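Local coordinates for KLLA0C04147p (Kluyveromyces lactis, PDB 5WVR), which binds sterol, here cholesterol, through its oxysterol-binding-protein-related domain and probably transfers sterols between membranes, at residues A[65-70]-A[360-365]; A[113-118]-A[321-326]; A[207-212]-A[219-224]. All coordinates share one frame; numbering follows the deposited sequence.

Contact 1 (A[65-70]-A[360-365])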
loop_
_atom_site.group_PDB
_atom_site.type_symbol
_atom_site.label_atom_id
_atom_site.label_comp_id
_atom_site.label_asym_id
_atom_site.label_seq_id
_atom_site.Cartn_x
_atom_site.Cartn_y
_atom_site.Cartn_z
ATOM N N SER A 65 18.503 14.345 0.124
ATOM C CA SER A 65 17.352 15.138 0.537
ATOM C C SER A 65 16.066 14.694 -0.149
ATOM O O SER A 65 14.971 14.963 0.362
ATOM C CB SER A 65 17.625 16.618 0.261
ATOM O OG SER A 65 18.832 17.012 0.900
ATOM N N PHE A 66 16.172 14.004 -1.283
ATOM C CA PHE A 66 15.015 13.517 -2.018
ATOM C C PHE A 66 14.875 11.995 -1.948
ATOM O O PHE A 66 14.145 11.399 -2.752
ATOM C CB PHE A 66 15.087 14.037 -3.457
ATOM C CG PHE A 66 14.803 15.515 -3.556
ATOM C CD1 PHE A 66 13.626 16.039 -2.995
ATOM C CD2 PHE A 66 15.717 16.389 -4.130
ATOM C CE1 PHE A 66 13.340 17.400 -3.042
ATOM C CE2 PHE A 66 15.444 17.763 -4.175
ATOM C CZ PHE A 66 14.249 18.260 -3.622
ATOM N N ASN A 67 15.549 11.362 -0.983
ATOM C CA ASN A 67 15.393 9.954 -0.646
ATOM C C ASN A 67 14.756 9.811 0.735
ATOM O O ASN A 67 14.915 10.667 1.599
ATOM C CB ASN A 67 16.729 9.222 -0.640
ATOM C CG ASN A 67 17.400 9.195 -1.999
ATOM O OD1 ASN A 67 16.739 9.291 -3.034
ATOM N ND2 ASN A 67 18.733 9.058 -2.001
ATOM N N GLU A 68 14.018 8.718 0.923
ATOM C CA GLU A 68 13.330 8.328 2.140
ATOM C C GLU A 68 13.745 6.904 2.443
ATOM O O GLU A 68 13.814 6.087 1.521
ATOM C CB GLU A 68 11.790 8.405 1.943
ATOM C CG GLU A 68 10.937 7.854 3.085
ATOM C CD GLU A 68 9.425 8.025 2.854
ATOM O OE1 GLU A 68 8.703 7.007 2.654
ATOM O OE2 GLU A 68 8.967 9.186 2.880
ATOM N N PRO A 69 14.019 6.542 3.724
ATOM C CA PRO A 69 14.480 5.217 4.093
ATOM C C PRO A 69 13.361 4.175 4.255
ATOM O O PRO A 69 13.298 3.444 5.240
ATOM C CB PRO A 69 15.172 5.457 5.433
ATOM C CG PRO A 69 14.303 6.509 6.036
ATOM C CD PRO A 69 13.945 7.432 4.904
ATOM N N THR A 70 12.457 4.138 3.298
ATOM C CA THR A 70 11.480 3.073 3.213
ATOM C C THR A 70 11.596 2.465 1.832
ATOM O O THR A 70 12.021 3.133 0.886
ATOM C CB THR A 70 10.055 3.598 3.440
ATOM O OG1 THR A 70 9.745 4.562 2.418
ATOM C CG2 THR A 70 9.961 4.268 4.823
ATOM N N ARG A 360 18.950 0.715 5.754
ATOM C CA ARG A 360 19.132 0.815 7.202
ATOM C C ARG A 360 20.025 1.989 7.561
ATOM O O ARG A 360 19.720 2.748 8.486
ATOM C CB ARG A 360 19.723 -0.472 7.764
ATOM C CG ARG A 360 20.112 -0.353 9.238
ATOM C CD ARG A 360 18.879 -0.185 10.101
ATOM N NE ARG A 360 17.933 -1.252 9.810
ATOM C CZ ARG A 360 16.616 -1.123 9.894
ATOM N NH1 ARG A 360 16.079 0.029 10.280
ATOM N NH2 ARG A 360 15.839 -2.146 9.583
ATOM N N ALA A 361 21.153 2.143 6.845
ATOM C CA ALA A 361 22.093 3.214 7.172
ATOM C C ALA A 361 21.463 4.566 6.940
ATOM O O ALA A 361 21.671 5.491 7.725
ATOM C CB ALA A 361 23.378 3.091 6.354
ATOM N N MET A 362 20.677 4.685 5.873
ATOM C CA MET A 362 19.925 5.904 5.604
ATOM C C MET A 362 18.984 6.239 6.750
ATOM O O MET A 362 18.911 7.393 7.206
ATOM C CB MET A 362 19.123 5.728 4.329
ATOM C CG MET A 362 18.130 6.806 4.167
ATOM S SD MET A 362 18.690 7.945 2.957
ATOM C CE MET A 362 17.945 7.123 1.594
ATOM N N GLU A 363 18.239 5.237 7.210
ATOM C CA GLU A 363 17.313 5.447 8.308
ATOM C C GLU A 363 18.026 6.005 9.521
ATOM O O GLU A 363 17.474 6.848 10.222
ATOM C CB GLU A 363 16.609 4.139 8.666
ATOM C CG GLU A 363 15.285 4.360 9.391
ATOM C CD GLU A 363 14.757 3.080 10.017
ATOM O OE1 GLU A 363 15.396 2.608 10.972
ATOM O OE2 GLU A 363 13.724 2.547 9.553
ATOM N N GLU A 364 19.264 5.588 9.757
ATOM C CA GLU A 364 20.021 6.047 10.914
ATOM C C GLU A 364 20.855 7.290 10.621
ATOM O O GLU A 364 21.735 7.637 11.417
ATOM C CB GLU A 364 20.904 4.911 11.431
ATOM C CG GLU A 364 20.094 3.731 12.002
ATOM C CD GLU A 364 20.974 2.541 12.374
ATOM O OE1 GLU A 364 22.177 2.601 12.082
ATOM O OE2 GLU A 364 20.489 1.545 12.959
ATOM N N GLY A 365 20.596 7.964 9.502
ATOM C CA GLY A 365 21.289 9.186 9.138
ATOM C C GLY A 365 22.732 9.049 8.694
ATOM O O GLY A 365 23.476 10.027 8.761
HETATM O O HOH W 1 11.980 3.939 8.154
#

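Contact 2 (A[113-118]-A[321-326]). With CLR (cholesterol), chain B.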
loop_
_atom_site.group_PDB
_atom_site.type_symbol
_atom_site.label_atom_id
_atom_site.label_comp_id
_atom_site.label_asym_id
_atom_site.label_seq_id
_atom_site.Cartn_x
_atom_site.Cartn_y
_atom_site.Cartn_z
ATOM N N THR A 113 0.677 10.141 2.360
ATOM C CA THR A 113 1.563 10.585 1.287
ATOM C C THR A 113 1.926 12.065 1.387
ATOM O O THR A 113 2.940 12.480 0.813
ATOM C CB THR A 113 0.948 10.288 -0.096
ATOM O OG1 THR A 113 -0.167 11.149 -0.361
ATOM C CG2 THR A 113 0.494 8.826 -0.195
ATOM N N VAL A 114 1.152 12.859 2.127
ATOM C CA VAL A 114 1.430 14.287 2.247
ATOM C C VAL A 114 2.773 14.525 2.923
ATOM O O VAL A 114 3.147 13.822 3.870
ATOM C CB VAL A 114 0.313 14.963 3.059
ATOM C CG1 VAL A 114 0.531 16.467 3.104
ATOM C CG2 VAL A 114 -1.046 14.616 2.484
ATOM N N LYS A 115 3.464 15.551 2.506
ATOM C CA LYS A 115 4.724 15.931 3.102
ATOM C C LYS A 115 5.886 14.996 2.943
ATOM O O LYS A 115 6.880 15.189 3.508
ATOM C CB LYS A 115 4.559 16.304 4.563
ATOM C CG LYS A 115 3.867 17.609 4.762
ATOM C CD LYS A 115 3.239 17.636 6.127
ATOM C CE LYS A 115 4.271 17.833 7.224
ATOM N NZ LYS A 115 3.978 17.132 8.497
ATOM N N ARG A 116 5.730 13.970 2.159
ATOM C CA ARG A 116 6.843 13.065 1.862
ATOM C C ARG A 116 7.156 13.132 0.364
ATOM O O ARG A 116 6.891 12.205 -0.398
ATOM C CB ARG A 116 6.513 11.665 2.322
ATOM C CG ARG A 116 6.526 11.529 3.851
ATOM C CD ARG A 116 5.645 10.421 4.257
ATOM N NE ARG A 116 6.251 9.111 4.081
ATOM C CZ ARG A 116 5.638 7.983 4.419
ATOM N NH1 ARG A 116 4.404 8.016 4.922
ATOM N NH2 ARG A 116 6.249 6.823 4.263
ATOM N N VAL A 117 7.738 14.244 -0.056
ATOM C CA VAL A 117 8.185 14.396 -1.449
ATOM C C VAL A 117 9.602 13.830 -1.493
ATOM O O VAL A 117 10.602 14.541 -1.393
ATOM C CB VAL A 117 8.114 15.847 -1.913
ATOM C CG1 VAL A 117 8.365 15.954 -3.432
ATOM C CG2 VAL A 117 6.762 16.451 -1.509
ATOM N N ALA A 118 9.689 12.506 -1.616
ATOM C CA ALA A 118 10.984 11.842 -1.583
ATOM C C ALA A 118 10.824 10.505 -2.275
ATOM O O ALA A 118 9.720 9.968 -2.354
ATOM C CB ALA A 118 11.498 11.660 -0.155
ATOM N N ASN A 321 -5.038 9.708 11.457
ATOM C CA ASN A 321 -4.311 9.612 12.714
ATOM C C ASN A 321 -3.506 10.882 12.957
ATOM O O ASN A 321 -3.120 11.596 12.030
ATOM C CB ASN A 321 -3.368 8.406 12.704
ATOM C CG ASN A 321 -4.111 7.071 12.804
ATOM O OD1 ASN A 321 -5.016 6.921 13.619
ATOM N ND2 ASN A 321 -3.735 6.104 11.966
ATOM N N GLU A 322 -3.258 11.169 14.226
ATOM C CA GLU A 322 -2.354 12.260 14.552
ATOM C C GLU A 322 -0.954 11.915 14.060
ATOM O O GLU A 322 -0.532 10.753 14.042
ATOM C CB GLU A 322 -2.338 12.534 16.056
ATOM C CG GLU A 322 -1.511 11.546 16.829
ATOM C CD GLU A 322 -1.738 11.637 18.316
ATOM O OE1 GLU A 322 -1.360 10.670 19.020
ATOM O OE2 GLU A 322 -2.301 12.663 18.772
ATOM N N ARG A 323 -0.233 12.939 13.638
ATOM C CA ARG A 323 1.045 12.740 12.977
ATOM C C ARG A 323 2.097 13.538 13.723
ATOM O O ARG A 323 2.282 14.731 13.461
ATOM C CB ARG A 323 0.947 13.148 11.514
ATOM C CG ARG A 323 2.137 12.804 10.683
ATOM C CD ARG A 323 1.707 12.867 9.257
ATOM N NE ARG A 323 2.830 12.897 8.354
ATOM C CZ ARG A 323 2.709 12.802 7.038
ATOM N NH1 ARG A 323 1.507 12.661 6.484
ATOM N NH2 ARG A 323 3.794 12.823 6.281
ATOM N N PRO A 324 2.802 12.911 14.667
ATOM C CA PRO A 324 3.943 13.578 15.304
ATOM C C PRO A 324 5.032 13.876 14.284
ATOM O O PRO A 324 5.078 13.288 13.202
ATOM C CB PRO A 324 4.429 12.554 16.342
ATOM C CG PRO A 324 3.341 11.488 16.424
ATOM C CD PRO A 324 2.671 11.503 15.084
ATOM N N GLU A 325 5.920 14.802 14.637
ATOM C CA GLU A 325 7.103 15.051 13.819
ATOM C C GLU A 325 8.091 13.911 13.990
ATOM O O GLU A 325 8.465 13.579 15.120
ATOM C CB GLU A 325 7.757 16.382 14.176
ATOM C CG GLU A 325 6.899 17.559 13.781
ATOM C CD GLU A 325 6.865 17.790 12.266
ATOM O OE1 GLU A 325 7.471 16.985 11.517
ATOM O OE2 GLU A 325 6.213 18.769 11.825
ATOM N N PHE A 326 8.483 13.302 12.875
ATOM C CA PHE A 326 9.538 12.306 12.799
ATOM C C PHE A 326 10.536 12.738 11.744
ATOM O O PHE A 326 10.226 13.574 10.882
ATOM C CB PHE A 326 9.000 10.913 12.443
ATOM C CG PHE A 326 8.228 10.250 13.545
ATOM C CD1 PHE A 326 8.874 9.788 14.686
ATOM C CD2 PHE A 326 6.859 10.062 13.426
ATOM C CE1 PHE A 326 8.160 9.166 15.710
ATOM C CE2 PHE A 326 6.145 9.447 14.433
ATOM C CZ PHE A 326 6.801 8.993 15.575
HETATM C C1 CLR B . 0.671 5.955 -3.048
HETATM C C2 CLR B . -0.257 4.856 -2.519
HETATM C C3 CLR B . -0.117 3.580 -3.351
HETATM C C4 CLR B . 1.324 3.071 -3.260
HETATM C C5 CLR B . 2.309 4.179 -3.643
HETATM C C6 CLR B . 3.313 3.905 -4.566
HETATM C C7 CLR B . 4.260 4.804 -5.042
HETATM C C8 CLR B . 4.352 6.080 -4.197
HETATM C C9 CLR B . 2.960 6.610 -3.825
HETATM C C10 CLR B . 2.157 5.575 -3.026
HETATM C C11 CLR B . 3.047 7.972 -3.122
HETATM C C12 CLR B . 3.894 8.995 -3.892
HETATM C C13 CLR B . 5.294 8.440 -4.168
HETATM C C14 CLR B . 5.111 7.156 -4.978
HETATM C C15 CLR B . 6.551 6.826 -5.368
HETATM C C16 CLR B . 7.015 8.191 -5.887
HETATM C C17 CLR B . 6.106 9.222 -5.207
HETATM C C18 CLR B . 6.078 8.202 -2.870
HETATM C C19 CLR B . 2.658 5.499 -1.580
HETATM C C20 CLR B . 6.892 10.431 -4.683
HETATM C C21 CLR B . 5.933 11.501 -4.158
HETATM C C22 CLR B . 7.768 11.013 -5.798
HETATM C C23 CLR B . 9.043 11.683 -5.278
HETATM C C24 CLR B . 10.064 11.927 -6.394
HETATM C C25 CLR B . 11.354 12.589 -5.894
HETATM C C26 CLR B . 11.103 14.028 -5.437
HETATM C C27 CLR B . 12.455 12.554 -6.956
HETATM O O1 CLR B . -1.008 2.578 -2.852
#

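Contact 3 (A[207-212]-A[219-224]). With CLR (cholesterol), chain B; SO4 (sulfate ion), chain C.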
loop_
_atom_site.group_PDB
_atom_site.type_symbol
_atom_site.label_atom_id
_atom_site.label_comp_id
_atom_site.label_asym_id
_atom_site.label_seq_id
_atom_site.Cartn_x
_atom_site.Cartn_y
_atom_site.Cartn_z
ATOM N N ASN A 207 -4.123 8.123 -9.508
ATOM C CA ASN A 207 -2.805 8.610 -9.851
ATOM C C ASN A 207 -2.271 9.535 -8.760
ATOM O O ASN A 207 -3.028 10.119 -7.977
ATOM C CB ASN A 207 -2.868 9.355 -11.173
ATOM C CG ASN A 207 -3.394 8.504 -12.277
ATOM O OD1 ASN A 207 -4.451 8.796 -12.831
ATOM N ND2 ASN A 207 -2.731 7.404 -12.542
ATOM N N ASN A 208 -0.940 9.647 -8.707
ATOM C CA ASN A 208 -0.274 10.653 -7.888
ATOM C C ASN A 208 0.519 11.583 -8.795
ATOM O O ASN A 208 0.888 11.223 -9.910
ATOM C CB ASN A 208 0.675 10.020 -6.868
ATOM C CG ASN A 208 0.272 8.612 -6.530
ATOM O OD1 ASN A 208 0.961 7.668 -6.899
ATOM N ND2 ASN A 208 -0.850 8.456 -5.825
ATOM N N GLN A 209 0.767 12.791 -8.315
ATOM C CA GLN A 209 1.683 13.675 -9.015
ATOM C C GLN A 209 2.367 14.556 -7.990
ATOM O O GLN A 209 1.802 14.862 -6.936
ATOM C CB GLN A 209 0.995 14.522 -10.103
ATOM C CG GLN A 209 -0.169 15.413 -9.652
ATOM C CD GLN A 209 -0.715 16.270 -10.789
ATOM O OE1 GLN A 209 -0.107 16.362 -11.845
ATOM N NE2 GLN A 209 -1.865 16.900 -10.571
ATOM N N VAL A 210 3.616 14.900 -8.277
ATOM C CA VAL A 210 4.300 15.961 -7.561
ATOM C C VAL A 210 4.123 17.223 -8.383
ATOM O O VAL A 210 4.463 17.238 -9.566
ATOM C CB VAL A 210 5.783 15.640 -7.360
ATOM C CG1 VAL A 210 6.427 16.740 -6.567
ATOM C CG2 VAL A 210 5.943 14.301 -6.671
ATOM N N VAL A 211 3.543 18.258 -7.776
ATOM C CA VAL A 211 3.357 19.556 -8.398
ATOM C C VAL A 211 3.972 20.610 -7.487
ATOM O O VAL A 211 4.535 20.298 -6.438
ATOM C CB VAL A 211 1.872 19.880 -8.661
ATOM C CG1 VAL A 211 1.272 18.912 -9.663
ATOM C CG2 VAL A 211 1.122 19.858 -7.360
ATOM N N GLY A 212 3.817 21.871 -7.883
ATOM C CA GLY A 212 4.497 22.950 -7.210
ATOM C C GLY A 212 5.996 22.941 -7.395
ATOM O O GLY A 212 6.698 23.663 -6.681
ATOM N N GLN A 219 4.421 19.593 -3.870
ATOM C CA GLN A 219 3.262 19.050 -3.155
ATOM C C GLN A 219 2.883 17.704 -3.762
ATOM O O GLN A 219 2.852 17.562 -4.985
ATOM C CB GLN A 219 2.061 20.034 -3.225
ATOM C CG GLN A 219 0.674 19.415 -2.888
ATOM C CD GLN A 219 -0.516 20.373 -3.096
ATOM O OE1 GLN A 219 -0.493 21.261 -3.950
ATOM N NE2 GLN A 219 -1.557 20.183 -2.308
ATOM N N VAL A 220 2.582 16.717 -2.918
ATOM C CA VAL A 220 2.000 15.464 -3.389
ATOM C C VAL A 220 0.486 15.634 -3.523
ATOM O O VAL A 220 -0.206 15.990 -2.564
ATOM C CB VAL A 220 2.339 14.294 -2.449
ATOM C CG1 VAL A 220 1.824 12.989 -3.036
ATOM C CG2 VAL A 220 3.833 14.198 -2.229
ATOM N N ASP A 221 -0.021 15.355 -4.711
ATOM C CA ASP A 221 -1.425 15.438 -5.072
ATOM C C ASP A 221 -1.868 14.087 -5.613
ATOM O O ASP A 221 -1.183 13.484 -6.452
ATOM C CB ASP A 221 -1.643 16.520 -6.143
ATOM C CG ASP A 221 -3.062 16.527 -6.704
ATOM O OD1 ASP A 221 -3.999 16.091 -6.000
ATOM O OD2 ASP A 221 -3.240 16.973 -7.860
ATOM N N ASN A 222 -3.011 13.611 -5.147
ATOM C CA ASN A 222 -3.577 12.385 -5.681
ATOM C C ASN A 222 -4.853 12.739 -6.413
ATOM O O ASN A 222 -5.572 13.638 -5.992
ATOM C CB ASN A 222 -3.837 11.394 -4.573
ATOM C CG ASN A 222 -2.586 11.069 -3.825
ATOM O OD1 ASN A 222 -1.782 10.255 -4.274
ATOM N ND2 ASN A 222 -2.395 11.712 -2.681
ATOM N N TYR A 223 -5.120 12.048 -7.518
ATOM C CA TYR A 223 -6.120 12.540 -8.447
ATOM C C TYR A 223 -6.563 11.416 -9.367
ATOM O O TYR A 223 -5.816 10.466 -9.617
ATOM C CB TYR A 223 -5.588 13.718 -9.280
ATOM C CG TYR A 223 -4.663 13.337 -10.413
ATOM C CD1 TYR A 223 -3.286 13.311 -10.232
ATOM C CD2 TYR A 223 -5.163 13.019 -11.670
ATOM C CE1 TYR A 223 -2.431 12.967 -11.260
ATOM C CE2 TYR A 223 -4.318 12.670 -12.707
ATOM C CZ TYR A 223 -2.949 12.651 -12.499
ATOM O OH TYR A 223 -2.102 12.297 -13.530
ATOM N N GLY A 224 -7.780 11.552 -9.881
ATOM C CA GLY A 224 -8.308 10.645 -10.870
ATOM C C GLY A 224 -9.568 9.951 -10.399
ATOM O O GLY A 224 -10.089 10.189 -9.307
HETATM C C1 CLR B . 0.671 5.955 -3.048
HETATM C C2 CLR B . -0.257 4.856 -2.519
HETATM C C3 CLR B . -0.117 3.580 -3.351
HETATM C C4 CLR B . 1.324 3.071 -3.260
HETATM C C5 CLR B . 2.309 4.179 -3.643
HETATM C C6 CLR B . 3.313 3.905 -4.566
HETATM C C7 CLR B . 4.260 4.804 -5.042
HETATM C C8 CLR B . 4.352 6.080 -4.197
HETATM C C9 CLR B . 2.960 6.610 -3.825
HETATM C C10 CLR B . 2.157 5.575 -3.026
HETATM C C11 CLR B . 3.047 7.972 -3.122
HETATM C C12 CLR B . 3.894 8.995 -3.892
HETATM C C13 CLR B . 5.294 8.440 -4.168
HETATM C C14 CLR B . 5.111 7.156 -4.978
HETATM C C15 CLR B . 6.551 6.826 -5.368
HETATM C C16 CLR B . 7.015 8.191 -5.887
HETATM C C17 CLR B . 6.106 9.222 -5.207
HETATM C C18 CLR B . 6.078 8.202 -2.870
HETATM C C19 CLR B . 2.658 5.499 -1.580
HETATM C C20 CLR B . 6.892 10.431 -4.683
HETATM C C21 CLR B . 5.933 11.501 -4.158
HETATM C C22 CLR B . 7.768 11.013 -5.798
HETATM C C23 CLR B . 9.043 11.683 -5.278
HETATM C C24 CLR B . 10.064 11.927 -6.394
HETATM C C25 CLR B . 11.354 12.589 -5.894
HETATM C C26 CLR B . 11.103 14.028 -5.437
HETATM C C27 CLR B . 12.455 12.554 -6.956
HETATM O O1 CLR B . -1.008 2.578 -2.852
HETATM S S SO4 C . 3.292 24.283 -10.634
HETATM O O1 SO4 C . 4.466 24.666 -9.863
HETATM O O2 SO4 C . 2.557 23.221 -9.929
HETATM O O3 SO4 C . 2.430 25.455 -10.806
HETATM O O4 SO4 C . 3.712 23.840 -11.961
#

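Contact 1 (A[65-70]-A[360-365])
Met362 and Pro69 carry this contact, a methionine chain laid against a proline ring. Pro69 CB packs on Met362 CG at 3.5 Å, tighter than usual for two carbons, where segment 65-70 passes the end of helix 357-363. Beyond CG the methionine bends twice, and its terminal CE arrives 3.3 Å from Asn67 CB, the two side chains crossing at about a right angle. CG of Met362 is anti to its own backbone N (chi1 168°), which sends the thioether out from the helix toward Asn67. With the chain cut back to an alanine here, Asn67 CB and one flank of the Pro69 ring would probably lose their apolar partner, and a gap would open between segment 65-70 and the helix. One residue on, Glu363 CB lies 3.8 Å from Pro69 CB. Pro69 centres an inverse gamma turn just after the short strand 67-68, while the helix closes in a Schellman motif, with Gly365 at C-prime donating from its N to Met362 O at 2.9 Å. A water links the two segments, lying 2.6 Å from Glu363 OE2 and 3.2 Å from Pro69 O. The other oxygen, Glu363 OE1, meets Arg360 NH1 at 2.8 Å in the guanidinium plane, and Arg30 and Asn338 hold OE2, so the carboxylate is gripped from several directions. Farther out, Tyr367 and Ala370 of helix 367-390 and Phe121 of strand 119-121 pack on Met362, and Phe328 touches Pro69.

Contact 2 (A[113-118]-A[321-326])
Arg323 reaches Val114 because its chain is stretched from CG to NE, with CG anti to the backbone N (chi1 -171°), spanning backbones whose closest CA atoms, those of Val114 and Arg323, are 10.8 Å apart. At the end of this arm NH2 donates to Val114 O at 2.7 Å, nearly in line with the C=O bond (166° at the oxygen), although the oxygen stands 27° out of the guanidinium plane. A weak second bond runs from Arg323 NH1 to the same Val114 O at 3.3 Å, making the grip an unequal fork. Val114 O belongs to a type II beta turn from Thr113 to Arg116, with Lys115 at positive phi. Arg116 CD packs 3.6 Å from Arg323 NH2, the two guanidinium planes nearly perpendicular; the polar end of Arg116 turns instead to Glu78 and Glu68. Asn329 O takes a further bond from Arg323 NH2. The Arg323 bond thus joins the loop after strand 314-319 to segment 113-118, which also touches cholesterol, Ala118 O approaching C23 at 3.5 Å. Lys115 NZ is 4.4 Å from Arg323 NE and 4.3 Å from Glu325 OE2, so the acid, though beyond salt-bridge range, may offset some of the positive charge gathered at this surface.

Contact 3 (A[207-212]-A[219-224])
Asn207 CB sits over one face of the Tyr223 ring, 3.8 Å from the centroid and 21° off the normal, a CH-pi contact displaced toward the rim. Tyr223 CG lies between its backbone N and carbonyl carbon (chi1 77°), which swings the ring across the neighbouring strand, and its hydroxyl bonds to Asp179. These residues belong to an antiparallel beta hairpin of strands 199-211 and 219-230, part of the curved beta structure enclosing the sterol in this OSBP-family domain. The pairs Asn207-Tyr223, Gln209-Asp221 and Val211-Gln219 are hydrogen-bonded in both directions; Asn208-Asn222 and Val210-Val220 alternate with them as non-hydrogen-bonded pairs. On the Tyr223 face, Gln209 and Asp221 run side by side, and Gln209 NE2 donates to Asp221 OD2 at 3.0 Å in a nearly straight bond, met on the anti side of the carboxylate; Arg244 N is a second donor to OD2. The other face turns to cholesterol: Val210 CG2 lies 3.8 Å from C21 and Val220 CG2 3.9 Å from that same methyl. Asn208 OD1, bonded to His182, comes 3.8 Å from C9, leaving its ND2 for Asn222. At the turn end Gly212 N donates to a sulfate O2 at 2.8 Å, the ion probably coming from the crystallisation liquor. Asn208 ND2 meets Asn222 OD1 at 2.6 Å in the carbonyl plane, with the two amides turned 83° against each other.

How the contacts relate
All three contacts lie in the oxysterol-binding-protein family region and are nested along the chain: contact 3 falls inside the loop closed by contact 2, itself inside that of contact 1. Centres of contacts 1 and 2, and of contacts 2 and 3, are about 15 Å apart, whereas those of contacts 1 and 3 are about 22 Å apart and the two do not touch. Contact 2 is therefore the intermediate. A salt bridge from Glu68 to Arg116 ties it to contact 1; Thr113 and Val117 pack on Val220 of contact 3, and Thr113 OG1 probably hydrogen-bonds Asn222 ND2. Segment 113-118 and the 207-212/219-224 hairpin border cholesterol, which Phe66 of segment 65-70 touches too.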